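Local coordinates for protein levansucrase (PDB 3OM4) that belongs to the levansucrase/invertase family, whose catalytic domain is a five-bladed beta-propeller made of antiparallel sheets set round a central axis, at residues 372-377 / 435-440; 329-334 / 402-407; 18-23 / 263-268; 36-41 / 427-432. The protein carries 1 engineered substitution. One frame throughout, in Å; residues are numbered along the deposited sequence.

Contact 1: 372-377 / 435-440; sequences PLNDTG and GSKTSV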
# COMPACT_ATOMS: atom_id res chain seq x y z
N PRO A 372 10.34 14.23 6.35
CA PRO A 372 10.72 13.50 5.13
C PRO A 372 12.12 12.87 5.18
O PRO A 372 13.09 13.53 5.58
CB PRO A 372 10.65 14.57 4.04
CG PRO A 372 10.78 15.87 4.75
CD PRO A 372 10.16 15.67 6.10
N LEU A 373 12.21 11.61 4.77
CA LEU A 373 13.50 10.94 4.62
C LEU A 373 14.25 11.52 3.42
O LEU A 373 13.63 11.87 2.41
CB LEU A 373 13.31 9.43 4.45
CG LEU A 373 12.66 8.64 5.59
CD1 LEU A 373 12.35 7.22 5.16
CD2 LEU A 373 13.52 8.63 6.85
N ASN A 374 15.56 11.65 3.55
CA ASN A 374 16.41 12.21 2.49
C ASN A 374 15.95 13.60 2.06
O ASN A 374 15.97 13.95 0.88
CB ASN A 374 16.48 11.24 1.30
CG ASN A 374 16.82 9.83 1.73
OD1 ASN A 374 17.89 9.58 2.29
ND2 ASN A 374 15.91 8.88 1.47
N ASP A 375 15.50 14.38 3.05
CA ASP A 375 15.09 15.77 2.89
C ASP A 375 13.76 15.97 2.17
O ASP A 375 13.00 16.86 2.52
CB ASP A 375 16.20 16.61 2.23
CG ASP A 375 17.50 16.59 3.01
OD1 ASP A 375 18.56 16.44 2.37
OD2 ASP A 375 17.47 16.70 4.25
N THR A 376 13.49 15.13 1.18
CA THR A 376 12.35 15.34 0.28
C THR A 376 11.24 14.32 0.47
O THR A 376 10.11 14.55 0.04
CB THR A 376 12.79 15.25 -1.19
OG1 THR A 376 13.19 13.90 -1.48
CG2 THR A 376 13.94 16.22 -1.49
N GLY A 377 11.57 13.19 1.08
CA GLY A 377 10.63 12.07 1.18
C GLY A 377 10.90 10.96 0.19
O GLY A 377 10.35 9.88 0.30
N GLY A 435 18.96 6.69 10.40
CA GLY A 435 18.37 7.95 10.86
C GLY A 435 17.28 8.40 9.90
O GLY A 435 16.31 7.68 9.69
N SER A 436 17.46 9.58 9.32
CA SER A 436 16.53 10.10 8.32
C SER A 436 17.04 9.92 6.89
O SER A 436 16.53 10.54 5.95
CB SER A 436 16.22 11.58 8.59
OG SER A 436 17.39 12.37 8.55
N LYS A 437 18.04 9.06 6.73
CA LYS A 437 18.65 8.79 5.43
C LYS A 437 18.43 7.34 5.02
O LYS A 437 18.49 6.44 5.86
CB LYS A 437 20.16 9.10 5.46
CG LYS A 437 20.52 10.48 6.01
CD LYS A 437 20.53 11.55 4.93
CE LYS A 437 20.45 12.95 5.52
NZ LYS A 437 19.07 13.28 6.00
N THR A 438 18.15 7.12 3.74
CA THR A 438 18.03 5.76 3.21
C THR A 438 18.88 5.62 1.95
O THR A 438 19.21 6.62 1.30
CB THR A 438 16.56 5.38 2.87
OG1 THR A 438 16.14 6.03 1.67
CG2 THR A 438 15.61 5.75 4.01
N SER A 439 19.22 4.38 1.60
CA SER A 439 19.91 4.11 0.34
C SER A 439 19.69 2.68 -0.13
O SER A 439 19.68 1.75 0.67
CB SER A 439 21.42 4.36 0.46
OG SER A 439 22.07 4.01 -0.75
N VAL A 440 19.51 2.53 -1.44
CA VAL A 440 19.45 1.22 -2.07
C VAL A 440 20.81 0.55 -1.89
O VAL A 440 21.85 1.15 -2.17
CB VAL A 440 19.09 1.32 -3.57
CG1 VAL A 440 19.22 -0.04 -4.26
CG2 VAL A 440 17.68 1.87 -3.75
O HOH W 1 16.07 13.95 5.80

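Contact 2: 329-334 / 402-407; sequences FKKDGK and KGDNVV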
# COMPACT_ATOMS: atom_id res chain seq x y z
N PHE A 329 6.59 0.87 10.62
CA PHE A 329 7.27 0.04 11.61
C PHE A 329 8.28 0.85 12.41
O PHE A 329 8.69 1.95 12.01
CB PHE A 329 7.94 -1.18 10.96
CG PHE A 329 8.92 -0.84 9.87
CD1 PHE A 329 10.23 -0.48 10.17
CD2 PHE A 329 8.53 -0.90 8.53
CE1 PHE A 329 11.14 -0.17 9.16
CE2 PHE A 329 9.43 -0.60 7.51
CZ PHE A 329 10.73 -0.23 7.83
N LYS A 330 8.68 0.29 13.55
CA LYS A 330 9.62 0.93 14.45
C LYS A 330 11.02 0.37 14.24
O LYS A 330 11.21 -0.84 14.20
CB LYS A 330 9.18 0.71 15.90
CG LYS A 330 9.94 1.52 16.93
CD LYS A 330 9.43 1.21 18.33
CE LYS A 330 9.87 2.27 19.33
NZ LYS A 330 9.27 1.99 20.67
N LYS A 331 11.99 1.28 14.10
CA LYS A 331 13.39 0.91 13.93
C LYS A 331 14.26 1.91 14.69
O LYS A 331 14.04 3.12 14.61
CB LYS A 331 13.76 0.89 12.45
CG LYS A 331 15.13 0.31 12.14
CD LYS A 331 15.46 0.44 10.67
CE LYS A 331 16.85 -0.11 10.36
NZ LYS A 331 17.94 0.76 10.89
N ASP A 332 15.23 1.39 15.44
CA ASP A 332 16.14 2.22 16.25
C ASP A 332 15.41 3.27 17.09
O ASP A 332 15.88 4.40 17.23
CB ASP A 332 17.20 2.91 15.36
CG ASP A 332 17.99 1.94 14.51
OD1 ASP A 332 18.36 0.85 15.01
OD2 ASP A 332 18.25 2.27 13.34
N GLY A 333 14.26 2.89 17.65
CA GLY A 333 13.46 3.78 18.50
C GLY A 333 12.63 4.82 17.76
O GLY A 333 11.94 5.62 18.40
N LYS A 334 12.69 4.81 16.43
CA LYS A 334 11.95 5.77 15.61
C LYS A 334 10.90 5.07 14.77
O LYS A 334 11.01 3.88 14.47
CB LYS A 334 12.90 6.55 14.71
CG LYS A 334 14.22 6.93 15.36
CD LYS A 334 14.18 8.29 16.03
CE LYS A 334 14.74 9.36 15.11
NZ LYS A 334 15.22 10.54 15.87
N LYS A 402 17.42 -8.41 12.46
CA LYS A 402 18.66 -7.71 12.79
C LYS A 402 19.18 -6.94 11.59
O LYS A 402 18.77 -7.20 10.45
CB LYS A 402 19.72 -8.70 13.30
CG LYS A 402 20.21 -9.71 12.26
CD LYS A 402 20.79 -10.97 12.90
CE LYS A 402 22.22 -10.77 13.38
NZ LYS A 402 22.77 -12.03 13.96
N GLY A 403 20.07 -5.98 11.84
CA GLY A 403 20.68 -5.19 10.78
C GLY A 403 19.91 -3.92 10.47
O GLY A 403 18.79 -3.72 10.96
N ASP A 404 20.51 -3.08 9.63
CA ASP A 404 19.93 -1.79 9.28
C ASP A 404 19.21 -1.81 7.93
O ASP A 404 18.60 -0.82 7.52
CB ASP A 404 21.01 -0.70 9.30
CG ASP A 404 21.58 -0.46 10.69
OD1 ASP A 404 20.80 -0.51 11.67
OD2 ASP A 404 22.80 -0.23 10.80
N ASN A 405 19.27 -2.96 7.26
CA ASN A 405 18.62 -3.12 5.97
C ASN A 405 17.19 -3.61 6.12
O ASN A 405 16.87 -4.36 7.04
CB ASN A 405 19.40 -4.09 5.08
CG ASN A 405 20.79 -3.58 4.74
OD1 ASN A 405 20.99 -2.38 4.56
ND2 ASN A 405 21.74 -4.49 4.63
N VAL A 406 16.33 -3.15 5.22
CA VAL A 406 14.99 -3.70 5.06
C VAL A 406 14.92 -4.34 3.68
O VAL A 406 15.65 -3.94 2.76
CB VAL A 406 13.88 -2.63 5.23
CG1 VAL A 406 13.90 -2.06 6.65
CG2 VAL A 406 14.00 -1.50 4.19
N VAL A 407 14.05 -5.34 3.53
CA VAL A 407 13.85 -6.01 2.25
C VAL A 407 12.71 -5.33 1.51
O VAL A 407 11.62 -5.17 2.06
CB VAL A 407 13.53 -7.51 2.44
CG1 VAL A 407 13.04 -8.14 1.13
CG2 VAL A 407 14.76 -8.26 2.95

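Contact 3: 18-23 / 263-268; sequences ITRDNM and AYYGGN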
# COMPACT_ATOMS: atom_id res chain seq x y z
N ILE A 18 2.89 16.00 3.11
CA ILE A 18 3.80 15.84 1.99
C ILE A 18 3.67 17.12 1.18
O ILE A 18 2.65 17.36 0.53
CB ILE A 18 3.44 14.59 1.16
CG1 ILE A 18 3.55 13.34 2.05
CG2 ILE A 18 4.34 14.48 -0.08
CD1 ILE A 18 2.98 12.07 1.45
N THR A 19 4.70 17.96 1.24
CA THR A 19 4.60 19.33 0.73
C THR A 19 5.03 19.47 -0.73
O THR A 19 5.87 18.71 -1.22
CB THR A 19 5.38 20.34 1.60
OG1 THR A 19 6.78 20.06 1.54
CG2 THR A 19 4.92 20.29 3.05
N ARG A 20 4.45 20.46 -1.40
CA ARG A 20 4.81 20.77 -2.78
C ARG A 20 6.29 21.11 -2.91
O ARG A 20 6.93 20.73 -3.88
CB ARG A 20 3.94 21.90 -3.32
CG ARG A 20 2.45 21.57 -3.33
CD ARG A 20 1.66 22.52 -4.22
NE ARG A 20 2.02 22.38 -5.63
CZ ARG A 20 1.48 21.51 -6.47
NH1 ARG A 20 0.53 20.68 -6.06
NH2 ARG A 20 1.88 21.47 -7.73
N ASP A 21 6.84 21.81 -1.91
CA ASP A 21 8.25 22.19 -1.92
C ASP A 21 9.18 20.98 -1.91
O ASP A 21 10.18 20.95 -2.62
CB ASP A 21 8.58 23.11 -0.74
CG ASP A 21 9.90 23.83 -0.92
OD1 ASP A 21 10.13 24.41 -2.00
OD2 ASP A 21 10.71 23.81 0.03
N ASN A 22 8.84 19.97 -1.11
CA ASN A 22 9.63 18.74 -1.09
C ASN A 22 9.50 17.93 -2.37
O ASN A 22 10.48 17.38 -2.86
CB ASN A 22 9.29 17.91 0.15
CG ASN A 22 9.94 18.47 1.41
OD1 ASN A 22 11.03 19.04 1.36
ND2 ASN A 22 9.27 18.30 2.54
N MET A 23 8.29 17.88 -2.92
CA MET A 23 8.03 17.14 -4.16
C MET A 23 8.73 17.74 -5.38
O MET A 23 9.25 16.99 -6.21
CB MET A 23 6.52 17.02 -4.40
CG MET A 23 5.78 16.18 -3.37
SD MET A 23 6.33 14.47 -3.30
CE MET A 23 7.45 14.49 -1.91
N ALA A 263 0.31 25.37 4.34
CA ALA A 263 0.75 24.11 4.95
C ALA A 263 1.09 23.02 3.93
O ALA A 263 1.96 22.17 4.18
CB ALA A 263 -0.30 23.59 5.93
N TYR A 264 0.40 23.05 2.79
CA TYR A 264 0.60 22.05 1.74
C TYR A 264 1.75 22.39 0.81
O TYR A 264 2.24 21.53 0.07
CB TYR A 264 -0.68 21.87 0.92
CG TYR A 264 -1.89 21.58 1.77
CD1 TYR A 264 -1.82 20.70 2.85
CD2 TYR A 264 -3.11 22.18 1.48
CE1 TYR A 264 -2.94 20.42 3.63
CE2 TYR A 264 -4.24 21.91 2.26
CZ TYR A 264 -4.14 21.03 3.32
OH TYR A 264 -5.25 20.76 4.08
N TYR A 265 2.19 23.64 0.84
CA TYR A 265 3.24 24.11 -0.04
C TYR A 265 4.62 23.97 0.59
O TYR A 265 5.55 23.47 -0.05
CB TYR A 265 2.99 25.57 -0.43
CG TYR A 265 1.85 25.74 -1.41
CD1 TYR A 265 2.10 25.99 -2.75
CD2 TYR A 265 0.52 25.63 -1.00
CE1 TYR A 265 1.07 26.14 -3.66
CE2 TYR A 265 -0.53 25.77 -1.91
CZ TYR A 265 -0.24 26.03 -3.24
OH TYR A 265 -1.25 26.18 -4.16
N GLY A 266 4.75 24.39 1.84
CA GLY A 266 6.07 24.54 2.46
C GLY A 266 6.86 25.62 1.74
O GLY A 266 6.30 26.41 0.97
N GLY A 267 8.16 25.67 1.99
CA GLY A 267 9.04 26.66 1.38
C GLY A 267 8.71 28.08 1.80
O GLY A 267 8.07 28.30 2.84
N ASN A 268 9.15 29.05 1.01
CA ASN A 268 8.93 30.46 1.32
C ASN A 268 7.68 31.04 0.65
O ASN A 268 7.02 30.36 -0.15
CB ASN A 268 10.19 31.31 1.01
CG ASN A 268 10.74 31.07 -0.39
OD1 ASN A 268 10.00 31.03 -1.38
ND2 ASN A 268 12.06 30.93 -0.48

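Contact 4: 36-41 / 427-432; sequences KVPAFD and PSFLVN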
# COMPACT_ATOMS: atom_id res chain seq x y z
N LYS A 36 17.26 4.78 -7.12
CA LYS A 36 16.80 3.98 -8.26
C LYS A 36 16.56 2.53 -7.86
O LYS A 36 17.42 1.90 -7.25
CB LYS A 36 17.82 4.04 -9.40
CG LYS A 36 17.34 3.42 -10.71
CD LYS A 36 18.50 3.07 -11.64
CE LYS A 36 19.17 1.76 -11.22
NZ LYS A 36 20.26 1.35 -12.16
N VAL A 37 15.39 2.02 -8.21
CA VAL A 37 15.10 0.59 -8.07
C VAL A 37 16.15 -0.15 -8.90
O VAL A 37 16.37 0.19 -10.06
CB VAL A 37 13.67 0.26 -8.57
CG1 VAL A 37 13.43 -1.24 -8.65
CG2 VAL A 37 12.61 0.92 -7.68
N PRO A 38 16.82 -1.16 -8.30
CA PRO A 38 17.85 -1.90 -9.05
C PRO A 38 17.36 -2.40 -10.40
O PRO A 38 16.19 -2.79 -10.54
CB PRO A 38 18.14 -3.09 -8.14
CG PRO A 38 17.87 -2.60 -6.78
CD PRO A 38 16.74 -1.61 -6.90
N ALA A 39 18.24 -2.38 -11.40
CA ALA A 39 17.98 -3.02 -12.68
C ALA A 39 17.89 -4.52 -12.44
O ALA A 39 18.72 -5.10 -11.74
CB ALA A 39 19.08 -2.70 -13.68
N PHE A 40 16.88 -5.15 -13.03
CA PHE A 40 16.67 -6.58 -12.85
C PHE A 40 17.08 -7.38 -14.08
O PHE A 40 16.95 -6.91 -15.21
CB PHE A 40 15.22 -6.87 -12.44
CG PHE A 40 14.82 -6.23 -11.14
CD1 PHE A 40 15.41 -6.63 -9.94
CD2 PHE A 40 13.86 -5.23 -11.11
CE1 PHE A 40 15.04 -6.04 -8.73
CE2 PHE A 40 13.48 -4.64 -9.91
CZ PHE A 40 14.07 -5.04 -8.72
N ASP A 41 17.59 -8.59 -13.85
CA ASP A 41 18.06 -9.47 -14.92
C ASP A 41 16.87 -10.18 -15.57
O ASP A 41 16.28 -11.09 -14.98
CB ASP A 41 19.08 -10.47 -14.37
CG ASP A 41 19.85 -11.21 -15.47
OD1 ASP A 41 19.37 -11.26 -16.62
OD2 ASP A 41 20.93 -11.75 -15.16
N PRO A 427 12.22 -9.76 -8.14
CA PRO A 427 13.37 -9.99 -7.27
C PRO A 427 13.33 -8.96 -6.15
O PRO A 427 13.09 -7.77 -6.41
CB PRO A 427 14.56 -9.74 -8.19
CG PRO A 427 14.06 -9.99 -9.55
CD PRO A 427 12.64 -9.53 -9.54
N SER A 428 13.51 -9.41 -4.92
CA SER A 428 13.56 -8.49 -3.79
C SER A 428 14.94 -7.85 -3.73
O SER A 428 15.89 -8.35 -4.34
CB SER A 428 13.22 -9.22 -2.50
OG SER A 428 11.91 -9.75 -2.55
N PHE A 429 15.04 -6.74 -3.01
CA PHE A 429 16.33 -6.08 -2.81
C PHE A 429 16.39 -5.36 -1.46
O PHE A 429 15.41 -5.36 -0.72
CB PHE A 429 16.67 -5.13 -3.98
CG PHE A 429 15.70 -3.99 -4.15
CD1 PHE A 429 15.96 -2.75 -3.59
CD2 PHE A 429 14.53 -4.17 -4.88
CE1 PHE A 429 15.06 -1.69 -3.75
CE2 PHE A 429 13.63 -3.12 -5.05
CZ PHE A 429 13.90 -1.88 -4.49
N LEU A 430 17.53 -4.78 -1.15
CA LEU A 430 17.74 -4.18 0.17
C LEU A 430 17.84 -2.66 0.14
O LEU A 430 18.42 -2.08 -0.78
CB LEU A 430 18.98 -4.77 0.85
CG LEU A 430 19.07 -6.28 1.07
CD1 LEU A 430 20.46 -6.64 1.57
CD2 LEU A 430 18.01 -6.77 2.05
N VAL A 431 17.27 -2.04 1.17
CA VAL A 431 17.41 -0.62 1.42
C VAL A 431 17.94 -0.42 2.84
O VAL A 431 17.37 -0.95 3.80
CB VAL A 431 16.08 0.15 1.20
CG1 VAL A 431 16.13 1.54 1.82
CG2 VAL A 431 15.77 0.25 -0.29
N ASN A 432 19.04 0.31 2.95
CA ASN A 432 19.62 0.66 4.24
C ASN A 432 18.88 1.84 4.85
O ASN A 432 18.58 2.81 4.15
CB ASN A 432 21.10 1.01 4.06
CG ASN A 432 21.78 1.40 5.36
OD1 ASN A 432 21.88 2.59 5.68
ND2 ASN A 432 22.23 0.41 6.11

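Contact 1: 372-377 / 435-440
Asn-374 lays its side-chain amide across Thr-438 at about a right angle and grips it at two points. Its OD1 accepts from the backbone N of Thr-438 at 2.9 Å, in a nearly straight bond whose donor is tilted only slightly from the carbonyl plane. ND2 donates a hydrogen bond to Thr-438 OG1, also at 2.9 Å, and this hydroxyl lies close to the plane of the amide. A second bond from ND2, to Leu-378 O four residues further on, helps to fix the rotation of the group. With CG beside the backbone N (chi1 -50°) the amide reaches Thr-438, while Asn-374 N donates to Ser-436 O, just before the strand, at 2.8 Å and with an angle of 168° at the hydrogen. Asparagine suits this place because it tolerates the left-handed backbone angles found here. Beside these polar bonds, Leu-373 CD1 packs on the methyl CG2 of Thr-438 at 3.8 Å, and its CD2 lies 3.7 Å from Ser-436 CA. Threonine thus serves both layers, hydroxyl to the amide and methyl to the leucine. Near the surface a water accepts from Asp-375 N at 2.8 Å and lies within donating distance of Pro-372 O, and more weakly of Ser-436 O. Since the asparagine uses OD1, ND2 and its backbone N, this partly buried seam between two propeller sheets depends on directional bonding as well as apolar packing.

Contact 2: 329-334 / 402-407
Lys-331 and Asp-404 come nearest in backbone register, yet their CA atoms stand 8.5 Å apart, and the two chain segments run roughly antiparallel (151°), so side chains must reach across, Lys-331 CE also touching the backbone of Asp-404. Lysine has the reach for this: Lys-331 is extended through its first three torsions and then bends at chi4 (-71°), which turns NZ onto the carboxylates in a small salt-bridge network. NZ donates to Asp-404 OD1 at 3.2 Å, arriving on the anti side and well out of the carboxylate plane, and to Asp-332 OD2 at 2.9 Å, from above the plane of the Asp-332 carboxylate. Its third acceptor is Ile-433 O. The ammonium probably eases the repulsion between the two acids, whose oxygens Asp-332 OD2 and Asp-404 OD1 are 4.1 Å apart. Asp-332 lies in a type I' turn from Lys-331 to Lys-334, in which Asp-332 and Gly-333 both take positive phi. Deeper in, the buried Phe-329 touches Val-406 with its ring, CZ to CG1 at 3.8 Å. The turn joins strands 326-331 and 334-342, while Asp-404 leads into strand 405-412 and pairs through its backbone with Ile-433 of strand 424-434; Ala-397 of strand 392-398 touches both Phe-329 and Val-406.

Contact 3: 18-23 / 263-268
Arg-20 and Asp-21 begin a short helix, and their backbone N-H groups, which have no helical carbonyl to turn to, are satisfied by the loop carrying Tyr-264 and Tyr-265. Arg-20 N donates to Tyr-264 O at 2.9 Å, and Asp-21 N to Tyr-265 O at 2.8 Å; both donors lie in the carbonyl plane of their acceptor. One residue further on, Asn-22 N is served from within by the N-cap Thr-19, whose OG1 accepts weakly at 3.4 Å. Threonine suits the cap, since its hydroxyl turns to the helix while CG2 rests 3.7 Å from Ala-263 O. The arginine side chain runs alongside Tyr-265, pointing the same way, and sets CD over one face of the ring, 4.0 Å from its centroid, a CH-pi contact. Its guanidinium is held beyond the loop by a salt bridge to Glu-275 and a bond to Thr-347 O, while Tyr-265 OH donates to Leu-259 O. Asp-21 OD2 pairs with Lys-25 and passes 3.6 Å from Gly-267 CA, where Gly-267, having no side chain, lets the loop come close; both it and Gly-266 take positive phi. Helix 20-24 thus starts against the loop leading into helix 269-281, where Glu-275 resides, and follows strand 16-17 at the edge of the sheet containing strand 306-315.

Contact 4: 36-41 / 427-432
Pro-38 sits squarely over the ring of Phe-429, where an N-terminal loop crosses the antiparallel sheet 392-448, a blade of the beta-propeller. Its CD lies 3.5 Å from the ring centroid and only 9° off the normal, a CH-pi contact in which the proline offers CD, whose C-H groups are polarised by the adjoining N, to the aromatic face. The ring is raised to meet it because Phe-429 takes chi1 62°, with CG in the crowded position between backbone N and carbonyl carbon, as a strand can allow. Val-37 adds its CG1, 4.1 Å from Phe-429 CE2. Phe-40 has chi1 -61°, with CG beside its own N, which brings its ring across Pro-427. Pro-427 CD lies over one face near the rim, and its CG comes to 3.6 Å from Phe-40 CD1. These apolar residues, two of them prolines, suit a buried interface without polar bonds between the segments. Leu-380 of the neighbouring sheet touches Phe-429 too, so the loop packs where two blades meet. The two aromatic side chains cross at about a right angle, Phe-429 CD2 lying in the plane of the Phe-40 ring at its edge, 4.0 Å from CZ.

In the fold
From the N terminus, residues 18-23 open contact 3 and the loop 36-41 opens contact 4. Contact 3 closes first, at 263-268, a long excursion that brings the N-terminal helix to the loop before helix 269-281; because contact 4 is still open, the two cross. Contacts 2 and 1 then open in sheet 326-382, at 329-334 and 372-377. The next sheet closes contact 2 at 402-407, contact 4 at 427-432 and contact 1 at 435-440. Contact 2 is therefore nested within contact 4, whereas contact 1 crosses both. Contacts 1 and 2 join the two consecutive sheets, contact 4 lays the N-terminal loop over the second, and contact 3 touches contact 1 through Asn-22 and Met-23.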